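Local coordinates for protein beta-galactosidase (Bacillus circulans, PDB 4MAD) that probably hydrolyses terminal non-reducing beta-D-galactose residues in beta-D-galactosides, as a family 35 glycoside hydrolase with a (beta/alpha)8 barrel, at residues F90-E95 against R153-S158; V103-F108 against V147-L152; S16-D21 against P162-Q167. All coordinates share one frame; numbering follows the deposited sequence.

Overall arrangement
Near the N terminus, 16-21 runs up against strand 163-167 of the barrel. This is interaction 3, and it closes the longest loop of the three. Interaction 1 falls within that loop: helix 87-97 meets the turn at 153-158. Interaction 2 lies within both, joining strand 100-104 and the loop after it to helix 135-152. The loops nest and none cross. Interactions 1 and 2 touch where Ile91 meets Leu152 and Val103. Interactions 2 and 3 share the parallel sheet, in which strands 100-104 and 163-167 are neighbours. Together they tie two barrel helices, two adjacent strands and the N-terminal segment into one side of the barrel.

Interaction 1. Residues F90-E95 against R153-S158; sequences FIKTAE and RPLLSS
Leu155 reaches across to helix 87-97 and sets its two methyl groups on two successive residues, Ile91 and Lys92. CD1 takes the isoleucine. It lies 3.8 Å from Ile91 CG2 and almost as near to Ile91 CB, so the methyl rests against the branch point of the side chain. The two side chains meet at a slant. CD2 takes the lysine: Leu155 CD2 is 3.9 Å from Lys92 CG, and here the chains cross at about a right angle. Leu155 therefore forks over the helix surface. Its CG stands anti to its own carbonyl carbon (chi1 -61°), which carries both methyls out from the turn to the helix.

The contact belongs to the (beta/alpha)8 barrel. Segment 90-95 is part of the helix that precedes strand 100-104. Residues 153-158 form the turn that leads from the end of helix 135-152 into strand 163-167, with short 3-10 segments in it. The link is thus between one barrel helix and the connection that follows the next.

With chi1 at -62°, Ile91 has CG1 beside the backbone N and CG2 anti to it; CG2 is the methyl that Leu155 meets. The isoleucine also packs on Ile163 and Pro162, and Leu155 packs on Ile163 as well. Ile91 and Leu155 are both buried. Lys92 is exposed; CG is its nearest atom, and Lys92 CE lies 4.3 Å from Leu155 CD2. The extended chain passes the leucine methyl and places Lys92 NZ beyond it, 5.7 Å from Leu155 CD2. No hydrogen bond joins the two segments. The turn is fixed instead by its own backbone, with Leu156 N bonded to Arg153 O at 3.2 Å, and by backbone hydrogen bonds that Leu155 and Ser157 share with Ile163.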
# COMPACT_ATOMS: atom_id res chain seq x y z
N PHE A 90 16.20 8.53 1.28
CA PHE A 90 15.25 9.14 0.40
C PHE A 90 15.21 10.63 0.64
O PHE A 90 15.31 11.41 -0.26
CB PHE A 90 13.87 8.53 0.62
CG PHE A 90 12.76 9.27 -0.07
CD1 PHE A 90 12.53 9.10 -1.39
CD2 PHE A 90 11.94 10.11 0.60
CE1 PHE A 90 11.55 9.76 -2.01
CE2 PHE A 90 10.96 10.77 -0.04
CZ PHE A 90 10.76 10.59 -1.31
N ILE A 91 15.11 11.00 1.91
CA ILE A 91 15.07 12.39 2.26
C ILE A 91 16.36 13.18 1.90
O ILE A 91 16.30 14.24 1.39
CB ILE A 91 14.72 12.57 3.73
CG1 ILE A 91 13.31 12.00 3.98
CG2 ILE A 91 14.85 14.01 4.13
CD1 ILE A 91 12.86 12.15 5.34
N LYS A 92 17.50 12.59 2.12
CA LYS A 92 18.76 13.17 1.67
C LYS A 92 18.77 13.34 0.16
O LYS A 92 19.35 14.23 -0.32
CB LYS A 92 19.93 12.35 2.10
CG LYS A 92 20.27 12.55 3.51
CD LYS A 92 21.29 11.55 3.94
CE LYS A 92 21.88 11.94 5.22
NZ LYS A 92 23.05 11.12 5.46
N THR A 93 18.13 12.44 -0.55
CA THR A 93 18.05 12.57 -1.98
C THR A 93 17.25 13.81 -2.40
O THR A 93 17.62 14.50 -3.31
CB THR A 93 17.57 11.30 -2.67
OG1 THR A 93 18.34 10.21 -2.22
CG2 THR A 93 17.68 11.42 -4.17
N ALA A 94 16.17 14.06 -1.70
CA ALA A 94 15.32 15.22 -1.95
C ALA A 94 16.14 16.48 -1.69
O ALA A 94 16.20 17.37 -2.48
CB ALA A 94 14.12 15.18 -1.07
N GLU A 95 16.85 16.46 -0.60
CA GLU A 95 17.72 17.58 -0.30
C GLU A 95 18.75 17.80 -1.40
O GLU A 95 18.94 18.87 -1.80
CB GLU A 95 18.42 17.36 1.01
CG GLU A 95 19.27 18.51 1.39
CD GLU A 95 19.97 18.30 2.70
OE1 GLU A 95 20.67 17.31 2.81
OE2 GLU A 95 19.85 19.13 3.59
N ARG A 153 15.84 13.04 13.10
CA ARG A 153 16.20 14.24 13.79
C ARG A 153 17.29 15.07 13.06
O ARG A 153 17.16 16.24 12.92
CB ARG A 153 16.63 13.91 15.21
CG ARG A 153 16.60 15.06 16.12
CD ARG A 153 16.64 14.59 17.57
NE ARG A 153 15.33 14.13 17.99
CZ ARG A 153 15.03 12.97 18.56
NH1 ARG A 153 15.92 12.06 18.83
NH2 ARG A 153 13.78 12.73 18.83
N PRO A 154 18.30 14.43 12.53
CA PRO A 154 19.36 15.12 11.82
C PRO A 154 18.81 15.81 10.59
O PRO A 154 19.48 16.66 10.05
CB PRO A 154 20.24 13.99 11.36
CG PRO A 154 20.01 12.98 12.24
CD PRO A 154 18.58 13.01 12.58
N LEU A 155 17.64 15.40 10.14
CA LEU A 155 17.07 15.89 8.89
C LEU A 155 16.09 17.05 9.01
O LEU A 155 15.67 17.61 8.03
CB LEU A 155 16.49 14.75 8.08
CG LEU A 155 17.43 13.66 7.62
CD1 LEU A 155 16.63 12.52 7.15
CD2 LEU A 155 18.41 14.16 6.58
N LEU A 156 15.79 17.41 10.24
CA LEU A 156 14.96 18.53 10.54
C LEU A 156 15.59 19.86 10.13
O LEU A 156 16.75 20.06 10.23
CB LEU A 156 14.57 18.53 12.00
CG LEU A 156 13.87 17.30 12.53
CD1 LEU A 156 13.87 17.33 14.02
CD2 LEU A 156 12.46 17.18 12.01
N SER A 157 14.77 20.78 9.67
CA SER A 157 15.28 22.05 9.27
C SER A 157 15.98 22.74 10.43
O SER A 157 16.95 23.41 10.24
CB SER A 157 14.20 22.92 8.70
OG SER A 157 13.25 23.24 9.64
N SER A 158 15.50 22.49 11.63
CA SER A 158 16.07 23.06 12.84
C SER A 158 17.47 22.54 13.12
O SER A 158 18.15 23.02 13.97
CB SER A 158 15.15 22.93 14.05
OG SER A 158 14.89 21.63 14.36

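Interaction 2. Residues V103-F108 against V147-L152; sequences VRPGPF and VLFERL
Strand 100-104 and the loop that leaves it run past the last turns of helix 135-152, with Pro105 and Leu148 closest in backbone at 8.9 Å between CA atoms and Val103 and Leu152 at 9.5 Å. The gap is bridged by apolar side chains alone, and no hydrogen bond crosses it.

Pro105 has the largest share of buried surface. Its ring offers two carbons to two helix residues. Pro105 CB meets the methyl CD2 of Leu148 at 4.2 Å. Pro105 CG meets CZ at the far end of the Phe149 ring, also at 4.2 Å, and the two side chains cross at about a right angle. The approach to the aromatic ring is oblique. The CB of Phe149 does not point straight at the loop, but the length of the side chain brings CZ over to the proline. Within the helix, Leu152 CD1 sits 4.1 Å above one face of this ring, offset toward its rim.

At the strand end, Val103 CG1 approaches Leu152 CD1 at 4.4 Å, a looser touch. The same leucine methyl touches both the valine and the phenylalanine ring. All five residues are buried.

Two features shape the loop beyond Pro105. Gly106 has a positive phi (72°), and a cis peptide bond precedes Pro107. Pro107 packs on Tyr137, Val141 and Phe145, earlier turns of the same helix. Between Val103 and Pro105, Arg104 forms a salt bridge with Glu247, the predicted nucleophile.

This is the layer of a (beta/alpha)8 barrel where a helix packs on the sheet. Val103 hydrogen-bonds through its backbone to Ala165 and Gln167 of the neighbouring strand 163-167, while Phe149 extends the packing to Leu166 of that strand and to Arg192 of helix 179-192.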
# COMPACT_ATOMS: atom_id res chain seq x y z
N VAL A 103 7.02 15.63 5.94
CA VAL A 103 6.93 14.25 6.37
C VAL A 103 5.59 14.10 7.08
O VAL A 103 5.24 14.91 7.86
CB VAL A 103 8.02 13.90 7.33
CG1 VAL A 103 7.89 12.51 7.78
CG2 VAL A 103 9.29 14.04 6.71
N ARG A 104 4.96 13.03 6.85
CA ARG A 104 3.65 12.82 7.35
C ARG A 104 3.67 11.50 8.13
O ARG A 104 3.52 10.47 7.58
CB ARG A 104 2.62 12.78 6.22
CG ARG A 104 2.47 14.09 5.46
CD ARG A 104 1.51 14.02 4.28
NE ARG A 104 0.14 13.74 4.70
CZ ARG A 104 -0.86 13.51 3.86
NH1 ARG A 104 -0.65 13.54 2.55
NH2 ARG A 104 -2.08 13.26 4.33
N PRO A 105 4.12 11.45 9.38
CA PRO A 105 4.49 10.24 10.11
C PRO A 105 3.33 9.42 10.69
O PRO A 105 3.57 8.40 11.27
CB PRO A 105 5.36 10.78 11.21
CG PRO A 105 4.86 12.04 11.47
CD PRO A 105 4.38 12.62 10.19
N GLY A 106 2.11 9.82 10.44
CA GLY A 106 0.97 9.08 10.90
C GLY A 106 0.77 9.19 12.40
O GLY A 106 0.60 10.26 12.86
N PRO A 107 0.70 8.09 13.13
CA PRO A 107 1.14 6.76 12.76
C PRO A 107 0.29 5.93 11.82
O PRO A 107 0.76 4.96 11.33
CB PRO A 107 1.29 6.06 14.09
CG PRO A 107 0.45 6.74 14.98
CD PRO A 107 0.16 8.11 14.49
N PHE A 108 -0.93 6.34 11.63
CA PHE A 108 -1.81 5.79 10.61
C PHE A 108 -1.79 6.75 9.43
O PHE A 108 -2.00 7.88 9.62
CB PHE A 108 -3.22 5.72 11.14
CG PHE A 108 -4.18 5.09 10.21
CD1 PHE A 108 -4.39 3.73 10.24
CD2 PHE A 108 -4.90 5.84 9.36
CE1 PHE A 108 -5.31 3.15 9.43
CE2 PHE A 108 -5.80 5.24 8.53
CZ PHE A 108 -5.99 3.92 8.57
N VAL A 147 12.12 5.54 17.98
CA VAL A 147 13.09 5.15 16.99
C VAL A 147 13.03 5.98 15.74
O VAL A 147 14.00 6.43 15.23
CB VAL A 147 12.93 3.67 16.65
CG1 VAL A 147 13.76 3.27 15.52
CG2 VAL A 147 13.32 2.85 17.80
N LEU A 148 11.84 6.15 15.25
CA LEU A 148 11.73 6.86 14.01
C LEU A 148 12.28 8.27 14.07
O LEU A 148 12.98 8.66 13.24
CB LEU A 148 10.28 6.94 13.58
CG LEU A 148 10.02 7.83 12.39
CD1 LEU A 148 10.57 7.21 11.18
CD2 LEU A 148 8.55 8.18 12.21
N PHE A 149 11.94 9.02 15.09
CA PHE A 149 12.37 10.40 15.20
C PHE A 149 13.89 10.60 15.39
O PHE A 149 14.46 11.59 15.03
CB PHE A 149 11.50 11.19 16.14
CG PHE A 149 10.20 11.58 15.52
CD1 PHE A 149 10.08 12.70 14.79
CD2 PHE A 149 9.13 10.75 15.63
CE1 PHE A 149 8.92 13.01 14.25
CE2 PHE A 149 7.95 11.07 15.05
CZ PHE A 149 7.85 12.18 14.36
N GLU A 150 14.48 9.60 15.99
CA GLU A 150 15.89 9.55 16.17
C GLU A 150 16.57 9.51 14.82
O GLU A 150 17.58 10.07 14.67
CB GLU A 150 16.28 8.34 17.02
CG GLU A 150 17.68 8.40 17.49
CD GLU A 150 18.10 7.19 18.33
OE1 GLU A 150 17.43 6.86 19.31
OE2 GLU A 150 19.13 6.56 18.01
N ARG A 151 16.02 8.78 13.88
CA ARG A 151 16.51 8.76 12.54
C ARG A 151 16.26 10.05 11.78
O ARG A 151 17.08 10.48 11.05
CB ARG A 151 15.98 7.58 11.73
CG ARG A 151 16.08 6.23 12.37
CD ARG A 151 17.43 5.70 12.58
NE ARG A 151 17.40 4.44 13.28
CZ ARG A 151 17.66 3.28 12.71
NH1 ARG A 151 18.00 3.21 11.45
NH2 ARG A 151 17.64 2.21 13.43
N LEU A 152 15.08 10.61 11.93
CA LEU A 152 14.70 11.84 11.31
C LEU A 152 15.38 13.09 11.87
O LEU A 152 15.44 14.09 11.23
CB LEU A 152 13.20 12.04 11.32
CG LEU A 152 12.32 11.00 10.68
CD1 LEU A 152 10.89 11.38 10.85
CD2 LEU A 152 12.65 10.87 9.25

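Interaction 3. Residues S16-D21 against P162-Q167; sequences SQLTYD and PIIALQ
Leu18 is the one residue of 16-21 that packs on strand 163-167, and it meets both Ile164 and Ala165. Its CG stands anti to the backbone N (chi1 -179°). The side chain then runs on toward the strand, and chi2 of 71° brings CD2 to the alanine. Leu18 CD2 lies 4.4 Å from Ala165 CB. Nearer the backbone, Leu18 CB and Ile164 CB face each other at 4.2 Å. The same Leu18 CB lies 4.0 Å from Ile164 O.

Ile164 departs from the usual strand backbone, with psi at -21° where its neighbours are extended. Its CB still points toward the segment of Leu18. Beyond CG1 its chain is extended, and Ile164 CD1 lies 4.2 Å from Leu18 CD2, so the side chains touch at their ends as well as at CB. A single water joins the two segments. It accepts from Leu18 N at 2.8 Å and donates to Ile164 O at 2.9 Å. No direct hydrogen bond joins the segments; Leu18 N and Ile164 O are 4.8 Å apart.

Strand 18-20 belongs to a small antiparallel sheet and is one of its edges. Strand 163-167 is one of the eight of the central barrel. Leu18 also packs on Leu197 of the next barrel strand, and Ala165 on Phe199 there. Ser16 O accepts a weak hydrogen bond from Ser157 OG, at the turn that precedes the barrel strand.

The chemistry is thus mixed: apolar side chains pack the N-terminal segment on the barrel, and the water satisfies one backbone donor and one acceptor.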
# COMPACT_ATOMS: atom_id res chain seq x y z
N SER A 16 16.79 27.49 8.82
CA SER A 16 15.52 27.78 8.18
C SER A 16 14.33 27.32 9.02
O SER A 16 14.42 26.32 9.67
CB SER A 16 15.45 27.12 6.85
OG SER A 16 16.37 27.71 6.00
N GLN A 17 13.27 28.09 9.03
CA GLN A 17 12.03 27.69 9.68
C GLN A 17 10.82 28.10 8.88
O GLN A 17 10.71 29.23 8.53
CB GLN A 17 11.92 28.32 11.05
CG GLN A 17 10.60 28.06 11.71
CD GLN A 17 10.45 28.70 13.08
OE1 GLN A 17 11.25 29.48 13.49
NE2 GLN A 17 9.45 28.33 13.76
N LEU A 18 9.89 27.19 8.63
CA LEU A 18 8.64 27.54 8.02
C LEU A 18 7.66 28.00 9.05
O LEU A 18 7.40 27.31 9.96
CB LEU A 18 8.02 26.35 7.29
CG LEU A 18 6.71 26.60 6.57
CD1 LEU A 18 6.89 27.45 5.34
CD2 LEU A 18 5.99 25.34 6.24
N THR A 19 7.12 29.18 8.86
CA THR A 19 6.09 29.72 9.75
C THR A 19 5.03 30.37 8.91
O THR A 19 5.06 30.31 7.74
CB THR A 19 6.64 30.79 10.71
OG1 THR A 19 7.04 31.91 9.96
CG2 THR A 19 7.77 30.28 11.45
N TYR A 20 4.04 30.94 9.56
CA TYR A 20 3.07 31.71 8.84
C TYR A 20 2.31 32.74 9.58
O TYR A 20 1.94 32.56 10.71
CB TYR A 20 1.91 30.84 8.33
CG TYR A 20 1.08 30.19 9.38
CD1 TYR A 20 -0.04 30.80 9.89
CD2 TYR A 20 1.41 28.97 9.86
CE1 TYR A 20 -0.80 30.19 10.84
CE2 TYR A 20 0.70 28.38 10.83
CZ TYR A 20 -0.41 28.99 11.31
OH TYR A 20 -1.12 28.39 12.24
N ASP A 21 2.03 33.82 8.90
CA ASP A 21 1.07 34.70 9.48
C ASP A 21 -0.24 35.07 8.82
O ASP A 21 -1.29 34.82 9.35
CB ASP A 21 1.57 36.10 9.64
CG ASP A 21 2.31 36.58 8.46
OD1 ASP A 21 1.80 36.53 7.34
OD2 ASP A 21 3.43 37.04 8.68
N PRO A 162 16.28 19.21 5.43
CA PRO A 162 15.24 19.69 4.54
C PRO A 162 13.81 19.58 5.03
O PRO A 162 12.93 20.02 4.37
CB PRO A 162 15.41 18.77 3.34
CG PRO A 162 15.85 17.57 3.87
CD PRO A 162 16.68 17.86 5.06
N ILE A 163 13.63 18.96 6.17
CA ILE A 163 12.28 18.75 6.65
C ILE A 163 11.73 19.96 7.36
O ILE A 163 12.07 20.22 8.48
CB ILE A 163 12.21 17.61 7.68
CG1 ILE A 163 12.66 16.28 7.12
CG2 ILE A 163 10.86 17.50 8.20
CD1 ILE A 163 12.69 15.22 8.10
N ILE A 164 10.85 20.66 6.70
CA ILE A 164 10.21 21.86 7.21
C ILE A 164 8.85 21.74 7.93
O ILE A 164 8.46 22.59 8.66
CB ILE A 164 10.11 22.91 6.09
CG1 ILE A 164 9.29 22.37 4.97
CG2 ILE A 164 11.43 23.21 5.55
CD1 ILE A 164 8.95 23.33 4.00
N ALA A 165 8.13 20.67 7.67
CA ALA A 165 6.86 20.46 8.32
C ALA A 165 6.49 19.00 8.50
O ALA A 165 6.91 18.16 7.81
CB ALA A 165 5.81 21.15 7.62
N LEU A 166 5.68 18.77 9.48
CA LEU A 166 5.18 17.45 9.71
C LEU A 166 3.69 17.41 10.05
O LEU A 166 3.20 18.26 10.72
CB LEU A 166 5.96 16.83 10.83
CG LEU A 166 7.45 16.70 10.67
CD1 LEU A 166 8.10 17.81 11.41
CD2 LEU A 166 7.92 15.40 11.20
N GLN A 167 3.01 16.37 9.58
CA GLN A 167 1.60 16.20 9.86
C GLN A 167 1.38 15.36 11.10
O GLN A 167 2.07 14.45 11.29
CB GLN A 167 0.90 15.50 8.72
CG GLN A 167 -0.59 15.62 8.77
CD GLN A 167 -1.28 14.92 7.66
OE1 GLN A 167 -1.50 13.72 7.72
NE2 GLN A 167 -1.63 15.64 6.64
O HOH W 1 10.42 24.54 9.46